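Local coordinates for J domain-containing protein required for chloroplast accumulation response 1 (PDB 3AG7) that is required for chloroplast photorelocation movement, modulating chloroplast actin filaments, and carries at its C-terminal end an auxilin-like J domain whose co-chaperone activity this needs, at residues Arg58-His69 / Phe90-Asn101. Numbering follows the deposited sequence.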
loop_
_atom_site.group_PDB
_atom_site.type_symbol
_atom_site.label_atom_id
_atom_site.label_comp_id
_atom_site.label_asym_id
_atom_site.label_seq_id
_atom_site.Cartn_x
_atom_site.Cartn_y
_atom_site.Cartn_z
ATOM N N ARG A 58 -0.205 8.592 -11.147
ATOM C CA ARG A 58 0.129 9.599 -10.145
ATOM C C ARG A 58 -1.035 9.939 -9.250
ATOM O O ARG A 58 -0.852 10.159 -8.042
ATOM C CB ARG A 58 0.753 10.841 -10.801
ATOM C CG ARG A 58 2.037 10.493 -11.496
ATOM C CD ARG A 58 2.850 11.699 -11.962
ATOM N NE ARG A 58 4.201 11.254 -12.349
ATOM C CZ ARG A 58 4.531 10.827 -13.567
ATOM N NH1 ARG A 58 3.635 10.838 -14.557
ATOM N NH2 ARG A 58 5.765 10.407 -13.812
ATOM N N LYS A 59 -2.240 9.995 -9.821
ATOM C CA LYS A 59 -3.388 10.258 -8.996
ATOM C C LYS A 59 -3.685 9.138 -7.988
ATOM O O LYS A 59 -3.964 9.390 -6.784
ATOM C CB LYS A 59 -4.599 10.529 -9.865
ATOM C CG LYS A 59 -5.775 10.915 -9.009
ATOM C CD LYS A 59 -6.800 11.597 -9.853
ATOM C CE LYS A 59 -6.868 13.062 -9.483
ATOM N NZ LYS A 59 -8.271 13.452 -9.692
ATOM N N SER A 60 -3.581 7.903 -8.470
ATOM C CA SER A 60 -3.851 6.747 -7.630
ATOM C C SER A 60 -2.757 6.617 -6.561
ATOM O O SER A 60 -3.013 6.282 -5.402
ATOM C CB SER A 60 -3.945 5.496 -8.503
ATOM O OG SER A 60 -5.205 5.417 -9.150
ATOM N N TYR A 61 -1.535 6.953 -6.938
ATOM C CA TYR A 61 -0.451 6.968 -5.961
ATOM C C TYR A 61 -0.696 7.998 -4.868
ATOM O O TYR A 61 -0.592 7.703 -3.678
ATOM C CB TYR A 61 0.862 7.281 -6.653
ATOM C CG TYR A 61 2.015 7.314 -5.690
ATOM C CD1 TYR A 61 2.450 6.163 -5.067
ATOM C CD2 TYR A 61 2.677 8.501 -5.421
ATOM C CE1 TYR A 61 3.511 6.191 -4.172
ATOM C CE2 TYR A 61 3.780 8.528 -4.533
ATOM C CZ TYR A 61 4.146 7.374 -3.902
ATOM O OH TYR A 61 5.223 7.353 -3.034
ATOM N N GLN A 62 -1.117 9.190 -5.264
ATOM C CA GLN A 62 -1.463 10.232 -4.278
ATOM C C GLN A 62 -2.525 9.717 -3.291
ATOM O O GLN A 62 -2.415 9.871 -2.064
ATOM C CB GLN A 62 -1.977 11.476 -5.020
ATOM C CG GLN A 62 -2.427 12.573 -4.081
ATOM C CD GLN A 62 -3.263 13.584 -4.789
ATOM O OE1 GLN A 62 -2.952 13.990 -5.907
ATOM N NE2 GLN A 62 -4.273 14.066 -4.098
ATOM N N ARG A 63 -3.582 9.115 -3.817
ATOM C CA ARG A 63 -4.619 8.572 -2.960
ATOM C C ARG A 63 -4.090 7.560 -1.964
ATOM O O ARG A 63 -4.517 7.575 -0.809
ATOM C CB ARG A 63 -5.773 8.021 -3.787
ATOM C CG ARG A 63 -6.475 9.126 -4.552
ATOM C CD ARG A 63 -7.929 8.735 -4.807
ATOM N NE ARG A 63 -8.655 9.746 -5.581
ATOM C CZ ARG A 63 -8.833 9.673 -6.896
ATOM N NH1 ARG A 63 -8.336 8.649 -7.563
ATOM N NH2 ARG A 63 -9.489 10.629 -7.551
ATOM N N ALA A 64 -3.193 6.679 -2.410
ATOM C CA ALA A 64 -2.569 5.690 -1.518
ATOM C C ALA A 64 -1.694 6.372 -0.457
ATOM O O ALA A 64 -1.705 5.975 0.701
ATOM C CB ALA A 64 -1.732 4.640 -2.316
ATOM N N LEU A 65 -0.926 7.377 -0.847
ATOM C CA LEU A 65 -0.116 8.141 0.129
ATOM C C LEU A 65 -0.975 8.707 1.236
ATOM O O LEU A 65 -0.581 8.730 2.407
ATOM C CB LEU A 65 0.528 9.345 -0.552
ATOM C CG LEU A 65 2.034 9.509 -0.621
ATOM C CD1 LEU A 65 2.707 8.177 -0.925
ATOM C CD2 LEU A 65 2.342 10.561 -1.688
ATOM N N LEU A 66 -2.116 9.262 0.835
ATOM C CA LEU A 66 -2.948 9.992 1.776
ATOM C C LEU A 66 -3.574 9.061 2.781
ATOM O O LEU A 66 -4.040 9.525 3.848
ATOM C CB LEU A 66 -4.015 10.812 1.046
ATOM C CG LEU A 66 -3.439 11.974 0.239
ATOM C CD1 LEU A 66 -4.582 12.710 -0.435
ATOM C CD2 LEU A 66 -2.596 12.942 1.093
ATOM N N ILE A 67 -3.627 7.772 2.442
ATOM C CA ILE A 67 -4.059 6.721 3.366
ATOM C C ILE A 67 -2.903 6.140 4.180
ATOM O O ILE A 67 -3.039 5.898 5.394
ATOM C CB ILE A 67 -4.801 5.580 2.629
ATOM C CG1 ILE A 67 -6.057 6.158 1.993
ATOM C CG2 ILE A 67 -5.092 4.376 3.577
ATOM C CD1 ILE A 67 -6.849 5.194 1.089
ATOM N N LEU A 68 -1.796 5.869 3.510
ATOM C CA LEU A 68 -0.742 5.022 4.088
ATOM C C LEU A 68 0.440 5.804 4.699
ATOM O O LEU A 68 1.290 5.245 5.424
ATOM C CB LEU A 68 -0.228 4.052 3.015
ATOM C CG LEU A 68 -1.155 2.896 2.686
ATOM C CD1 LEU A 68 -0.558 2.159 1.487
ATOM C CD2 LEU A 68 -1.349 1.935 3.873
ATOM N N HIS A 69 0.516 7.098 4.405
ATOM C CA HIS A 69 1.616 7.905 4.904
ATOM C C HIS A 69 1.574 7.891 6.435
ATOM O O HIS A 69 0.522 8.139 7.025
ATOM C CB HIS A 69 1.511 9.347 4.354
ATOM C CG HIS A 69 2.682 10.208 4.719
ATOM N ND1 HIS A 69 3.595 10.691 3.798
ATOM C CD2 HIS A 69 3.068 10.696 5.919
ATOM C CE1 HIS A 69 4.499 11.423 4.430
ATOM N NE2 HIS A 69 4.185 11.456 5.710
ATOM N N PHE A 90 3.705 0.739 2.645
ATOM C CA PHE A 90 4.190 2.030 2.179
ATOM C C PHE A 90 5.606 1.893 1.647
ATOM O O PHE A 90 5.935 2.507 0.653
ATOM C CB PHE A 90 4.157 3.033 3.344
ATOM C CG PHE A 90 4.430 4.435 2.930
ATOM C CD1 PHE A 90 3.552 5.106 2.084
ATOM C CD2 PHE A 90 5.570 5.077 3.341
ATOM C CE1 PHE A 90 3.796 6.400 1.714
ATOM C CE2 PHE A 90 5.828 6.401 2.928
ATOM C CZ PHE A 90 4.962 7.030 2.120
ATOM N N GLU A 91 6.451 1.133 2.344
ATOM C CA GLU A 91 7.804 0.815 1.801
ATOM C C GLU A 91 7.741 0.239 0.386
ATOM O O GLU A 91 8.502 0.674 -0.498
ATOM C CB GLU A 91 8.555 -0.163 2.701
ATOM C CG GLU A 91 8.964 0.421 4.021
ATOM C CD GLU A 91 9.723 -0.598 4.883
ATOM O OE1 GLU A 91 9.744 -1.820 4.548
ATOM O OE2 GLU A 91 10.316 -0.160 5.889
ATOM N N LEU A 92 6.825 -0.712 0.158
ATOM C CA LEU A 92 6.667 -1.340 -1.166
ATOM C C LEU A 92 6.212 -0.324 -2.175
ATOM O O LEU A 92 6.759 -0.262 -3.270
ATOM C CB LEU A 92 5.689 -2.508 -1.116
ATOM C CG LEU A 92 6.172 -3.725 -0.321
ATOM C CD1 LEU A 92 4.992 -4.577 0.123
ATOM C CD2 LEU A 92 7.179 -4.554 -1.122
ATOM N N LEU A 93 5.251 0.509 -1.778
ATOM C CA LEU A 93 4.699 1.530 -2.677
ATOM C C LEU A 93 5.793 2.518 -3.087
ATOM O O LEU A 93 5.933 2.846 -4.281
ATOM C CB LEU A 93 3.511 2.249 -2.024
ATOM C CG LEU A 93 2.229 1.418 -2.016
ATOM C CD1 LEU A 93 1.097 2.214 -1.373
ATOM C CD2 LEU A 93 1.777 1.003 -3.422
ATOM N N GLN A 94 6.595 2.973 -2.119
ATOM C CA GLN A 94 7.626 3.966 -2.449
ATOM C C GLN A 94 8.652 3.418 -3.430
ATOM O O GLN A 94 9.142 4.146 -4.294
ATOM C CB GLN A 94 8.332 4.449 -1.182
ATOM C CG GLN A 94 7.496 5.320 -0.325
ATOM C CD GLN A 94 8.300 6.475 0.237
ATOM O OE1 GLN A 94 8.944 6.352 1.281
ATOM N NE2 GLN A 94 8.280 7.614 -0.475
ATOM N N GLU A 95 9.040 2.164 -3.230
ATOM C CA GLU A 95 10.063 1.507 -4.060
ATOM C C GLU A 95 9.477 1.410 -5.458
ATOM O O GLU A 95 10.181 1.620 -6.449
ATOM C CB GLU A 95 10.354 0.102 -3.474
ATOM C CG GLU A 95 11.262 -0.860 -4.330
ATOM C CD GLU A 95 11.127 -2.440 -4.093
ATOM O OE1 GLU A 95 10.267 -3.023 -3.310
ATOM O OE2 GLU A 95 11.938 -3.129 -4.778
ATOM N N ALA A 96 8.167 1.097 -5.541
ATOM C CA ALA A 96 7.548 0.945 -6.858
ATOM C C ALA A 96 7.334 2.269 -7.573
ATOM O O ALA A 96 7.480 2.344 -8.798
ATOM C CB ALA A 96 6.216 0.153 -6.741
ATOM N N TRP A 97 6.999 3.313 -6.819
ATOM C CA TRP A 97 6.878 4.688 -7.329
ATOM C C TRP A 97 8.181 5.182 -7.945
ATOM O O TRP A 97 8.223 5.740 -9.061
ATOM C CB TRP A 97 6.480 5.589 -6.157
ATOM C CG TRP A 97 6.453 7.076 -6.443
ATOM C CD1 TRP A 97 7.258 8.032 -5.884
ATOM C CD2 TRP A 97 5.531 7.785 -7.294
ATOM N NE1 TRP A 97 6.913 9.282 -6.348
ATOM C CE2 TRP A 97 5.852 9.161 -7.200
ATOM C CE3 TRP A 97 4.463 7.393 -8.115
ATOM C CZ2 TRP A 97 5.138 10.149 -7.891
ATOM C CZ3 TRP A 97 3.768 8.376 -8.828
ATOM C CH2 TRP A 97 4.120 9.733 -8.712
ATOM N N ASP A 98 9.285 4.896 -7.267
ATOM C CA ASP A 98 10.556 5.318 -7.832
ATOM C C ASP A 98 10.890 4.589 -9.147
ATOM O O ASP A 98 11.402 5.198 -10.068
ATOM C CB ASP A 98 11.667 5.153 -6.794
ATOM C CG ASP A 98 12.981 5.669 -7.307
ATOM O OD1 ASP A 98 13.228 6.899 -7.197
ATOM O OD2 ASP A 98 13.720 4.852 -7.875
ATOM N N HIS A 99 10.593 3.291 -9.225
ATOM C CA HIS A 99 10.751 2.535 -10.475
ATOM C C HIS A 99 9.841 3.055 -11.593
ATOM O O HIS A 99 10.285 3.246 -12.718
ATOM C CB HIS A 99 10.475 1.045 -10.208
ATOM C CG HIS A 99 10.632 0.160 -11.403
ATOM N ND1 HIS A 99 11.859 -0.325 -11.812
ATOM C CD2 HIS A 99 9.710 -0.393 -12.229
ATOM C CE1 HIS A 99 11.687 -1.112 -12.861
ATOM N NE2 HIS A 99 10.394 -1.170 -13.132
ATOM N N PHE A 100 8.574 3.298 -11.281
ATOM C CA PHE A 100 7.628 3.873 -12.243
ATOM C C PHE A 100 8.176 5.149 -12.896
ATOM O O PHE A 100 8.072 5.334 -14.135
ATOM C CB PHE A 100 6.271 4.149 -11.548
ATOM C CG PHE A 100 5.322 4.996 -12.366
ATOM C CD1 PHE A 100 4.728 4.483 -13.516
ATOM C CD2 PHE A 100 5.061 6.341 -12.012
ATOM C CE1 PHE A 100 3.864 5.303 -14.298
ATOM C CE2 PHE A 100 4.244 7.157 -12.804
ATOM C CZ PHE A 100 3.653 6.633 -13.956
ATOM N N ASN A 101 8.725 6.039 -12.078
ATOM C CA ASN A 101 9.148 7.357 -12.542
ATOM C C ASN A 101 10.443 7.327 -13.339
ATOM O O ASN A 101 10.859 8.338 -13.880
ATOM C CB ASN A 101 9.241 8.354 -11.390
ATOM C CG ASN A 101 7.895 8.933 -11.016
ATOM O OD1 ASN A 101 7.238 9.589 -11.829
ATOM N ND2 ASN A 101 7.449 8.647 -9.807
HETATM O O HOH W 1 6.248 11.959 -10.626
#
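Y61 and W97 face each other in an offset stack, the tyrosine ring and the five-membered ring of the indole 3.9 Å apart between centroids, their planes 5° from parallel. At the opposite indole face lies N101 ND2, which also gives a weak hydrogen bond to W97 O. R58 crosses the W97 side chain at about a right angle. Its CB lies near W97 CH2, CG meets the indole edge there, 3.6 Å from that atom, and CD passes it; with CG anti to the carbonyl carbon (chi1 -62°) and an extended chain, the guanidinium arrives beside N101. There NE donates to a water that in turn donates to N101 OD1, while NH2 donates directly to the same oxygen at 2.6 Å, nearly in line with its C=O though tilted from the guanidinium plane; F100 CE2 lies over one guanidinium face. Two bonds thus grip OD1 and fix the arginine tip. Toward the other end, L65 CD1 meets the F90 ring edge at CE1 (3.4 Å), and L93 CD1 packs tightly against L68 CD1 and touches A64 CB. Segments 58-68 and 90-100 run antiparallel at 152°, within the J domain's central helix pair, 54-68 and 80-100; helix 26-30 packs on both, L30 on A64 and L29 on L93.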